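Local coordinates for acetate kinase (Entamoeba histolytica, PDB 4H0O), which is a pyrophosphate-dependent acetate kinase of the ASKHA superfamily, interconverting acetate and acetyl phosphate, at residues B[146-154]-B[394-404]; B[306-317]-B[342-351]. All coordinates share one frame; numbering follows the deposited sequence.

How the contacts relate
Acetate kinase illustrates how the ASKHA fold uses helices to cover two separate sheets, one in each ribonuclease H-like domain. Contact 1 lays helix 390-402 on strand 148-153 of the mixed sheet that includes 16-21 and 93-98; contact 2 pairs helices 299-324 and 341-350 beside the other sheet, which includes 205-211 and 329-333. Their centres lie about 35 Å apart, on opposite sides of the chain's centre, and their nearest atoms are about 16 Å apart. Contact 2 is nested along the chain between the segments of contact 1, so the polypeptide builds the second domain and then returns its C-terminal helix to the first.

Contact 1: B[146-154]-B[394-404]; sequences TTRQYVAID and ILQKGKELFQF
Y150, on the central part of strand 148-153, reaches across to helix 390-402 and meets it with every side-chain atom from CB outward. Y150 CB touches CD1 of L401 at 3.7 Å. The first torsion (chi1 66°) sets CG between the backbone N and the carbonyl carbon and directs the ring at the helix. CD1 of Y150 then meets CE2 of F402 at 3.6 Å, coming in at the edge of the phenylalanine, with the two ring planes inclined at 65°. One face of the Y150 ring covers the CA of G398, 3.8 Å from the ring centroid, in a CH-pi contact; with no side chain there, the helix backbone forms the floor. At the tip, Y150 OH donates to I394 O at 2.7 Å, standing above the carbonyl plane, 48° out of it. That carbonyl also takes a weak bond from G398 N. A152 CB rests on K397 CG at 4.0 Å. At the helix's C-terminal end and just past it, F402 and F404 bring their rings to F93 of strand 93-98. I394 and L395 pack on strand 16-21, while Q396 and K397 touch helix 185-195, so helix 390-402 lies on the sheet with that helix beside it.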
loop_
_atom_site.group_PDB
_atom_site.type_symbol
_atom_site.label_atom_id
_atom_site.label_comp_id
_atom_site.label_asym_id
_atom_site.label_seq_id
_atom_site.Cartn_x
_atom_site.Cartn_y
_atom_site.Cartn_z
ATOM N N THR B 146 -0.891 40.067 25.001
ATOM C CA THR B 146 0.165 40.914 24.455
ATOM C C THR B 146 1.399 40.075 24.126
ATOM O O THR B 146 2.525 40.579 24.118
ATOM C CB THR B 146 0.567 42.035 25.433
ATOM O OG1 THR B 146 1.417 41.502 26.456
ATOM C CG2 THR B 146 -0.667 42.662 26.067
ATOM N N THR B 147 1.176 38.792 23.858
ATOM C CA THR B 147 2.268 37.862 23.591
ATOM C C THR B 147 2.071 37.148 22.260
ATOM O O THR B 147 1.022 36.548 22.019
ATOM C CB THR B 147 2.392 36.823 24.716
ATOM O OG1 THR B 147 2.636 37.496 25.956
ATOM C CG2 THR B 147 3.533 35.860 24.439
ATOM N N ARG B 148 3.082 37.226 21.398
ATOM C CA ARG B 148 3.038 36.563 20.100
ATOM C C ARG B 148 2.908 35.053 20.290
ATOM O O ARG B 148 3.636 34.452 21.087
ATOM C CB ARG B 148 4.303 36.886 19.302
ATOM C CG ARG B 148 4.635 38.372 19.234
ATOM C CD ARG B 148 3.635 39.127 18.375
ATOM N NE ARG B 148 3.883 38.930 16.950
ATOM C CZ ARG B 148 2.933 38.702 16.048
ATOM N NH1 ARG B 148 1.661 38.635 16.421
ATOM N NH2 ARG B 148 3.255 38.538 14.770
ATOM N N GLN B 149 1.965 34.444 19.579
ATOM C CA GLN B 149 1.750 33.004 19.681
ATOM C C GLN B 149 1.651 32.377 18.295
ATOM O O GLN B 149 1.211 33.026 17.339
ATOM C CB GLN B 149 0.501 32.696 20.519
ATOM C CG GLN B 149 0.498 33.387 21.883
ATOM C CD GLN B 149 -0.499 32.796 22.862
ATOM O OE1 GLN B 149 -0.834 31.611 22.795
ATOM N NE2 GLN B 149 -0.974 33.624 23.789
ATOM N N TYR B 150 2.075 31.120 18.191
ATOM C CA TYR B 150 2.075 30.415 16.913
ATOM C C TYR B 150 1.563 28.992 17.060
ATOM O O TYR B 150 1.692 28.374 18.123
ATOM C CB TYR B 150 3.477 30.400 16.296
ATOM C CG TYR B 150 4.511 29.601 17.066
ATOM C CD1 TYR B 150 5.215 30.171 18.117
ATOM C CD2 TYR B 150 4.804 28.288 16.720
ATOM C CE1 TYR B 150 6.169 29.454 18.812
ATOM C CE2 TYR B 150 5.755 27.562 17.411
ATOM C CZ TYR B 150 6.433 28.150 18.454
ATOM O OH TYR B 150 7.381 27.431 19.139
ATOM N N VAL B 151 0.977 28.476 15.986
ATOM C CA VAL B 151 0.507 27.101 15.977
ATOM C C VAL B 151 1.289 26.282 14.949
ATOM O O VAL B 151 1.323 26.613 13.762
ATOM C CB VAL B 151 -1.021 27.022 15.729
ATOM C CG1 VAL B 151 -1.417 27.800 14.484
ATOM C CG2 VAL B 151 -1.475 25.584 15.639
ATOM N N ALA B 152 1.953 25.234 15.422
ATOM C CA ALA B 152 2.682 24.334 14.536
ATOM C C ALA B 152 1.724 23.266 14.011
ATOM O O ALA B 152 1.198 22.471 14.791
ATOM C CB ALA B 152 3.837 23.697 15.272
ATOM N N ILE B 153 1.493 23.249 12.698
ATOM C CA ILE B 153 0.527 22.324 12.105
ATOM C C ILE B 153 1.193 21.053 11.558
ATOM O O ILE B 153 2.077 21.122 10.703
ATOM C CB ILE B 153 -0.317 23.001 10.996
ATOM C CG1 ILE B 153 -1.363 23.937 11.605
ATOM C CG2 ILE B 153 -1.034 21.961 10.161
ATOM C CD1 ILE B 153 -0.860 25.324 11.889
ATOM N N ASP B 154 0.743 19.896 12.039
ATOM C CA ASP B 154 1.387 18.622 11.725
ATOM C C ASP B 154 1.179 18.171 10.276
ATOM O O ASP B 154 1.863 17.263 9.806
ATOM C CB ASP B 154 0.891 17.537 12.686
ATOM C CG ASP B 154 1.907 16.430 12.898
ATOM O OD1 ASP B 154 3.106 16.745 13.053
ATOM O OD2 ASP B 154 1.505 15.244 12.918
ATOM N N ILE B 394 8.447 21.733 18.174
ATOM C CA ILE B 394 7.551 22.887 18.195
ATOM C C ILE B 394 8.351 24.177 18.363
ATOM O O ILE B 394 8.022 25.207 17.764
ATOM C CB ILE B 394 6.504 22.774 19.323
ATOM C CG1 ILE B 394 5.698 21.482 19.172
ATOM C CG2 ILE B 394 5.576 23.982 19.327
ATOM C CD1 ILE B 394 4.751 21.217 20.323
ATOM N N LEU B 395 9.403 24.114 19.178
ATOM C CA LEU B 395 10.283 25.258 19.392
ATOM C C LEU B 395 10.972 25.667 18.092
ATOM O O LEU B 395 11.094 26.855 17.791
ATOM C CB LEU B 395 11.329 24.937 20.461
ATOM C CG LEU B 395 12.270 26.091 20.819
ATOM C CD1 LEU B 395 11.482 27.248 21.412
ATOM C CD2 LEU B 395 13.368 25.644 21.774
ATOM N N GLN B 396 11.411 24.676 17.322
ATOM C CA GLN B 396 12.103 24.928 16.061
ATOM C C GLN B 396 11.207 25.656 15.061
ATOM O O GLN B 396 11.667 26.524 14.315
ATOM C CB GLN B 396 12.611 23.616 15.459
ATOM C CG GLN B 396 13.350 23.785 14.138
ATOM C CD GLN B 396 14.632 24.585 14.284
ATOM O OE1 GLN B 396 15.423 24.351 15.200
ATOM N NE2 GLN B 396 14.842 25.536 13.382
ATOM N N LYS B 397 9.927 25.298 15.055
ATOM C CA LYS B 397 8.950 25.946 14.189
ATOM C C LYS B 397 8.834 27.420 14.570
ATOM O O LYS B 397 8.592 28.280 13.718
ATOM C CB LYS B 397 7.588 25.250 14.304
ATOM C CG LYS B 397 6.723 25.350 13.047
ATOM C CD LYS B 397 7.431 24.701 11.855
ATOM C CE LYS B 397 6.975 25.283 10.523
ATOM N NZ LYS B 397 6.737 26.749 10.617
ATOM N N GLY B 398 9.039 27.710 15.853
ATOM C CA GLY B 398 8.989 29.075 16.340
ATOM C C GLY B 398 10.196 29.907 15.941
ATOM O O GLY B 398 10.059 31.100 15.651
ATOM N N LYS B 399 11.377 29.288 15.950
ATOM C CA LYS B 399 12.592 29.949 15.480
ATOM C C LYS B 399 12.412 30.340 14.020
ATOM O O LYS B 399 12.860 31.394 13.581
ATOM C CB LYS B 399 13.805 29.022 15.609
ATOM C CG LYS B 399 14.077 28.498 17.015
ATOM C CD LYS B 399 15.375 27.686 17.047
ATOM C CE LYS B 399 15.492 26.859 18.323
ATOM N NZ LYS B 399 16.719 26.002 18.332
ATOM N N GLU B 400 11.741 29.470 13.277
ATOM C CA GLU B 400 11.503 29.674 11.857
ATOM C C GLU B 400 10.538 30.836 11.607
ATOM O O GLU B 400 10.676 31.570 10.630
ATOM C CB GLU B 400 10.951 28.379 11.259
ATOM C CG GLU B 400 10.713 28.390 9.766
ATOM C CD GLU B 400 10.279 27.027 9.260
ATOM O OE1 GLU B 400 10.758 26.011 9.813
ATOM O OE2 GLU B 400 9.457 26.970 8.322
ATOM N N LEU B 401 9.570 31.003 12.505
ATOM C CA LEU B 401 8.524 32.012 12.337
ATOM C C LEU B 401 8.881 33.377 12.928
ATOM O O LEU B 401 8.429 34.408 12.427
ATOM C CB LEU B 401 7.209 31.529 12.957
ATOM C CG LEU B 401 6.494 30.352 12.296
ATOM C CD1 LEU B 401 5.213 30.023 13.041
ATOM C CD2 LEU B 401 6.196 30.665 10.844
ATOM N N PHE B 402 9.680 33.382 13.992
ATOM C CA PHE B 402 9.960 34.612 14.730
ATOM C C PHE B 402 11.445 34.974 14.800
ATOM O O PHE B 402 11.795 36.072 15.238
ATOM C CB PHE B 402 9.386 34.526 16.148
ATOM C CG PHE B 402 7.885 34.532 16.199
ATOM C CD1 PHE B 402 7.169 35.627 15.740
ATOM C CD2 PHE B 402 7.190 33.454 16.723
ATOM C CE1 PHE B 402 5.787 35.644 15.792
ATOM C CE2 PHE B 402 5.806 33.462 16.778
ATOM C CZ PHE B 402 5.105 34.559 16.314
ATOM N N GLN B 403 12.303 34.046 14.381
ATOM C CA GLN B 403 13.756 34.239 14.403
ATOM C C GLN B 403 14.341 34.376 15.815
ATOM O O GLN B 403 15.377 35.018 16.001
ATOM C CB GLN B 403 14.175 35.423 13.520
ATOM C CG GLN B 403 15.340 35.132 12.586
ATOM C CD GLN B 403 14.984 34.130 11.506
ATOM O OE1 GLN B 403 13.814 33.958 11.163
ATOM N NE2 GLN B 403 15.997 33.460 10.963
ATOM N N PHE B 404 13.688 33.770 16.806
ATOM C CA PHE B 404 14.273 33.710 18.146
ATOM C C PHE B 404 15.236 32.530 18.279
ATOM O O PHE B 404 15.964 32.416 19.263
ATOM C CB PHE B 404 13.209 33.705 19.261
ATOM C CG PHE B 404 12.238 32.545 19.206
ATOM C CD1 PHE B 404 12.649 31.252 19.502
ATOM C CD2 PHE B 404 10.902 32.764 18.905
ATOM C CE1 PHE B 404 11.753 30.195 19.462
ATOM C CE2 PHE B 404 10.000 31.714 18.870
ATOM C CZ PHE B 404 10.428 30.427 19.153
#

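Contact 2: B[306-317]-B[342-351]; sequences FDVYIKQLAKTI and QVRKAICDKM
I310, V343 and I347 interlock as knobs into holes where helices 299-324 and 341-350 meet; the axes of their segments 306-317 and 342-350 cross at -52° and come within 10.0 Å. I310 enters the hole formed by V343, A346, I347 and K350. Its second torsion (chi2 -60°) folds the chain end back from the extended course, and I310 CD1 lands 3.6 Å from A346 CB. V343 sits among F306, Y309, I310 and L313, and I347 among I310, L313, A314 and I317, so the knobs come from both helices.

I347 uses each of its branches. I347 CG1 meets CD2 of L313 at 3.6 Å, the two side chains crossing at about a right angle; I347 CD1 continues over the same leucine and toward the I310–A314 backbone. I347 CG2 turns the other way, to I317 CD1 at 3.9 Å. At the N-terminal end of the contact, the F306 ring lies with I310 CG1 over one face. F306 CZ approaches A346 CB at 3.7 Å, while Q342 O and V343 CG2 lie at the ring's edge.

No hydrogen bond crosses between the segments, and the fit rests on apolar side-chain shape. The inner side of the pair faces the second domain's sheet: Y309, L313 and V343 pack on L211 of strand 205-211, and I347 on L330 and F332 of strand 329-333. Y309 also touches M285, a predicted ATP-binding residue, and A314 packs on V322 of the second subunit, placing this pair near both the predicted nucleotide site and the subunit interface. At the far end, just past helix 341-350, M351 bends at its last torsion (chi3 57°), and M351 CE rests 3.7 Å from I317 CG2.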
loop_
_atom_site.group_PDB
_atom_site.type_symbol
_atom_site.label_atom_id
_atom_site.label_comp_id
_atom_site.label_asym_id
_atom_site.label_seq_id
_atom_site.Cartn_x
_atom_site.Cartn_y
_atom_site.Cartn_z
ATOM N N PHE B 306 6.457 -9.195 14.047
ATOM C CA PHE B 306 7.697 -8.535 13.650
ATOM C C PHE B 306 7.940 -8.678 12.147
ATOM O O PHE B 306 8.315 -7.710 11.480
ATOM C CB PHE B 306 8.894 -9.081 14.436
ATOM C CG PHE B 306 10.209 -8.439 14.069
ATOM C CD1 PHE B 306 10.544 -7.181 14.552
ATOM C CD2 PHE B 306 11.115 -9.099 13.248
ATOM C CE1 PHE B 306 11.756 -6.589 14.217
ATOM C CE2 PHE B 306 12.329 -8.514 12.909
ATOM C CZ PHE B 306 12.650 -7.258 13.396
ATOM N N ASP B 307 7.720 -9.881 11.620
ATOM C CA ASP B 307 7.931 -10.151 10.198
ATOM C C ASP B 307 6.994 -9.327 9.312
ATOM O O ASP B 307 7.420 -8.758 8.303
ATOM C CB ASP B 307 7.758 -11.645 9.895
ATOM C CG ASP B 307 8.882 -12.499 10.469
ATOM O OD1 ASP B 307 9.894 -11.934 10.935
ATOM O OD2 ASP B 307 8.754 -13.743 10.437
ATOM N N VAL B 308 5.720 -9.276 9.693
ATOM C CA VAL B 308 4.721 -8.504 8.958
ATOM C C VAL B 308 5.039 -7.012 9.022
ATOM O O VAL B 308 4.934 -6.301 8.021
ATOM C CB VAL B 308 3.299 -8.759 9.506
ATOM C CG1 VAL B 308 2.295 -7.788 8.892
ATOM C CG2 VAL B 308 2.879 -10.198 9.246
ATOM N N TYR B 309 5.437 -6.547 10.204
ATOM C CA TYR B 309 5.806 -5.147 10.410
ATOM C C TYR B 309 6.996 -4.742 9.537
ATOM O O TYR B 309 6.976 -3.687 8.901
ATOM C CB TYR B 309 6.128 -4.894 11.889
ATOM C CG TYR B 309 6.676 -3.513 12.197
ATOM C CD1 TYR B 309 8.046 -3.264 12.177
ATOM C CD2 TYR B 309 5.826 -2.463 12.524
ATOM C CE1 TYR B 309 8.551 -2.004 12.462
ATOM C CE2 TYR B 309 6.324 -1.200 12.813
ATOM C CZ TYR B 309 7.685 -0.979 12.779
ATOM O OH TYR B 309 8.181 0.273 13.064
ATOM N N ILE B 310 8.031 -5.582 9.522
ATOM C CA ILE B 310 9.236 -5.328 8.736
ATOM C C ILE B 310 8.933 -5.378 7.236
ATOM O O ILE B 310 9.428 -4.549 6.463
ATOM C CB ILE B 310 10.354 -6.341 9.080
ATOM C CG1 ILE B 310 10.912 -6.079 10.480
ATOM C CG2 ILE B 310 11.480 -6.289 8.054
ATOM C CD1 ILE B 310 11.519 -4.700 10.648
ATOM N N LYS B 311 8.114 -6.345 6.839
ATOM C CA LYS B 311 7.736 -6.508 5.440
ATOM C C LYS B 311 7.072 -5.250 4.890
ATOM O O LYS B 311 7.411 -4.787 3.800
ATOM C CB LYS B 311 6.803 -7.710 5.274
ATOM C CG LYS B 311 6.333 -7.939 3.846
ATOM C CD LYS B 311 4.853 -8.279 3.800
ATOM C CE LYS B 311 3.995 -7.027 3.879
ATOM N NZ LYS B 311 2.623 -7.259 3.350
ATOM N N GLN B 312 6.126 -4.700 5.645
ATOM C CA GLN B 312 5.414 -3.505 5.212
ATOM C C GLN B 312 6.319 -2.277 5.181
ATOM O O GLN B 312 6.207 -1.444 4.281
ATOM C CB GLN B 312 4.202 -3.245 6.104
ATOM C CG GLN B 312 3.241 -2.215 5.540
ATOM C CD GLN B 312 2.685 -2.618 4.185
ATOM O OE1 GLN B 312 2.629 -3.802 3.848
ATOM N NE2 GLN B 312 2.271 -1.630 3.400
ATOM N N LEU B 313 7.217 -2.174 6.160
ATOM C CA LEU B 313 8.166 -1.064 6.214
ATOM C C LEU B 313 9.133 -1.127 5.036
ATOM O O LEU B 313 9.423 -0.113 4.402
ATOM C CB LEU B 313 8.930 -1.065 7.544
ATOM C CG LEU B 313 9.997 0.018 7.744
ATOM C CD1 LEU B 313 9.442 1.404 7.450
ATOM C CD2 LEU B 313 10.563 -0.021 9.159
ATOM N N ALA B 314 9.619 -2.328 4.740
ATOM C CA ALA B 314 10.535 -2.524 3.624
ATOM C C ALA B 314 9.858 -2.190 2.293
ATOM O O ALA B 314 10.431 -1.504 1.443
ATOM C CB ALA B 314 11.053 -3.945 3.616
ATOM N N LYS B 315 8.638 -2.684 2.112
ATOM C CA LYS B 315 7.876 -2.429 0.893
ATOM C C LYS B 315 7.580 -0.938 0.708
ATOM O O LYS B 315 7.621 -0.416 -0.410
ATOM C CB LYS B 315 6.571 -3.228 0.910
ATOM C CG LYS B 315 5.670 -2.962 -0.285
ATOM C CD LYS B 315 4.277 -3.549 -0.085
ATOM C CE LYS B 315 4.327 -5.055 0.138
ATOM N NZ LYS B 315 2.975 -5.639 0.387
ATOM N N THR B 316 7.289 -0.257 1.813
ATOM C CA THR B 316 6.990 1.171 1.779
ATOM C C THR B 316 8.216 1.992 1.365
ATOM O O THR B 316 8.104 2.940 0.582
ATOM C CB THR B 316 6.479 1.667 3.141
ATOM O OG1 THR B 316 5.372 0.855 3.560
ATOM C CG2 THR B 316 6.033 3.123 3.044
ATOM N N ILE B 317 9.379 1.627 1.900
ATOM C CA ILE B 317 10.631 2.291 1.550
ATOM C C ILE B 317 10.967 2.052 0.078
ATOM O O ILE B 317 11.336 2.987 -0.644
ATOM C CB ILE B 317 11.793 1.811 2.448
ATOM C CG1 ILE B 317 11.574 2.270 3.891
ATOM C CG2 ILE B 317 13.130 2.322 1.928
ATOM C CD1 ILE B 317 12.510 1.609 4.895
ATOM N N GLN B 342 17.176 -3.756 16.398
ATOM C CA GLN B 342 16.750 -4.931 15.641
ATOM C C GLN B 342 15.906 -4.550 14.424
ATOM O O GLN B 342 15.990 -5.196 13.379
ATOM C CB GLN B 342 15.975 -5.911 16.529
ATOM C CG GLN B 342 16.809 -6.613 17.599
ATOM C CD GLN B 342 16.833 -5.857 18.912
ATOM O OE1 GLN B 342 16.545 -4.660 18.956
ATOM N NE2 GLN B 342 17.171 -6.555 19.992
ATOM N N VAL B 343 15.089 -3.508 14.567
ATOM C CA VAL B 343 14.268 -3.021 13.460
ATOM C C VAL B 343 15.139 -2.445 12.348
ATOM O O VAL B 343 14.942 -2.757 11.170
ATOM C CB VAL B 343 13.234 -1.970 13.934
ATOM C CG1 VAL B 343 12.694 -1.165 12.761
ATOM C CG2 VAL B 343 12.092 -2.651 14.676
ATOM N N ARG B 344 16.108 -1.616 12.729
ATOM C CA ARG B 344 17.026 -1.005 11.771
ATOM C C ARG B 344 17.843 -2.066 11.042
ATOM O O ARG B 344 18.044 -1.984 9.829
ATOM C CB ARG B 344 17.964 -0.014 12.473
ATOM C CG ARG B 344 17.260 1.167 13.148
ATOM C CD ARG B 344 18.269 2.190 13.661
ATOM N NE ARG B 344 19.155 1.638 14.685
ATOM C CZ ARG B 344 19.141 2.006 15.963
ATOM N NH1 ARG B 344 18.294 2.938 16.377
ATOM N NH2 ARG B 344 19.981 1.448 16.827
ATOM N N LYS B 345 18.308 -3.063 11.789
ATOM C CA LYS B 345 19.085 -4.154 11.210
ATOM C C LYS B 345 18.236 -4.952 10.226
ATOM O O LYS B 345 18.681 -5.266 9.122
ATOM C CB LYS B 345 19.629 -5.069 12.312
ATOM C CG LYS B 345 20.496 -6.218 11.812
ATOM C CD LYS B 345 21.530 -5.738 10.802
ATOM C CE LYS B 345 22.662 -6.744 10.635
ATOM N NZ LYS B 345 22.180 -8.149 10.667
ATOM N N ALA B 346 17.008 -5.264 10.627
ATOM C CA ALA B 346 16.105 -6.020 9.768
ATOM C C ALA B 346 15.872 -5.290 8.447
ATOM O O ALA B 346 15.879 -5.905 7.379
ATOM C CB ALA B 346 14.790 -6.286 10.479
ATOM N N ILE B 347 15.674 -3.978 8.522
ATOM C CA ILE B 347 15.462 -3.171 7.325
ATOM C C ILE B 347 16.713 -3.127 6.442
ATOM O O ILE B 347 16.642 -3.362 5.231
ATOM C CB ILE B 347 15.021 -1.738 7.682
ATOM C CG1 ILE B 347 13.619 -1.750 8.293
ATOM C CG2 ILE B 347 15.038 -0.853 6.453
ATOM C CD1 ILE B 347 12.596 -2.489 7.447
ATOM N N CYS B 348 17.860 -2.833 7.048
ATOM C CA CYS B 348 19.103 -2.703 6.289
ATOM C C CYS B 348 19.539 -4.002 5.605
ATOM O O CYS B 348 20.182 -3.968 4.551
ATOM C CB CYS B 348 20.221 -2.148 7.175
ATOM S SG CYS B 348 19.925 -0.444 7.734
ATOM N N ASP B 349 19.189 -5.143 6.194
ATOM C CA ASP B 349 19.493 -6.431 5.575
ATOM C C ASP B 349 18.628 -6.676 4.336
ATOM O O ASP B 349 19.081 -7.281 3.363
ATOM C CB ASP B 349 19.345 -7.576 6.587
ATOM C CG ASP B 349 20.561 -7.722 7.497
ATOM O OD1 ASP B 349 21.601 -7.083 7.221
ATOM O OD2 ASP B 349 20.481 -8.490 8.480
ATOM N N LYS B 350 17.386 -6.194 4.376
ATOM C CA LYS B 350 16.483 -6.277 3.231
ATOM C C LYS B 350 17.018 -5.450 2.071
ATOM O O LYS B 350 16.773 -5.760 0.904
ATOM C CB LYS B 350 15.089 -5.760 3.601
ATOM C CG LYS B 350 14.326 -6.607 4.610
ATOM C CD LYS B 350 14.017 -7.983 4.048
ATOM C CE LYS B 350 13.323 -8.857 5.087
ATOM N NZ LYS B 350 13.404 -10.309 4.744
ATOM N N MET B 351 17.757 -4.396 2.407
ATOM C CA MET B 351 18.187 -3.403 1.427
ATOM C C MET B 351 19.698 -3.400 1.203
ATOM O O MET B 351 20.243 -2.448 0.645
ATOM C CB MET B 351 17.725 -2.010 1.861
ATOM C CG MET B 351 16.228 -1.901 2.088
ATOM S SD MET B 351 15.770 -0.327 2.827
ATOM C CE MET B 351 16.459 0.810 1.624
#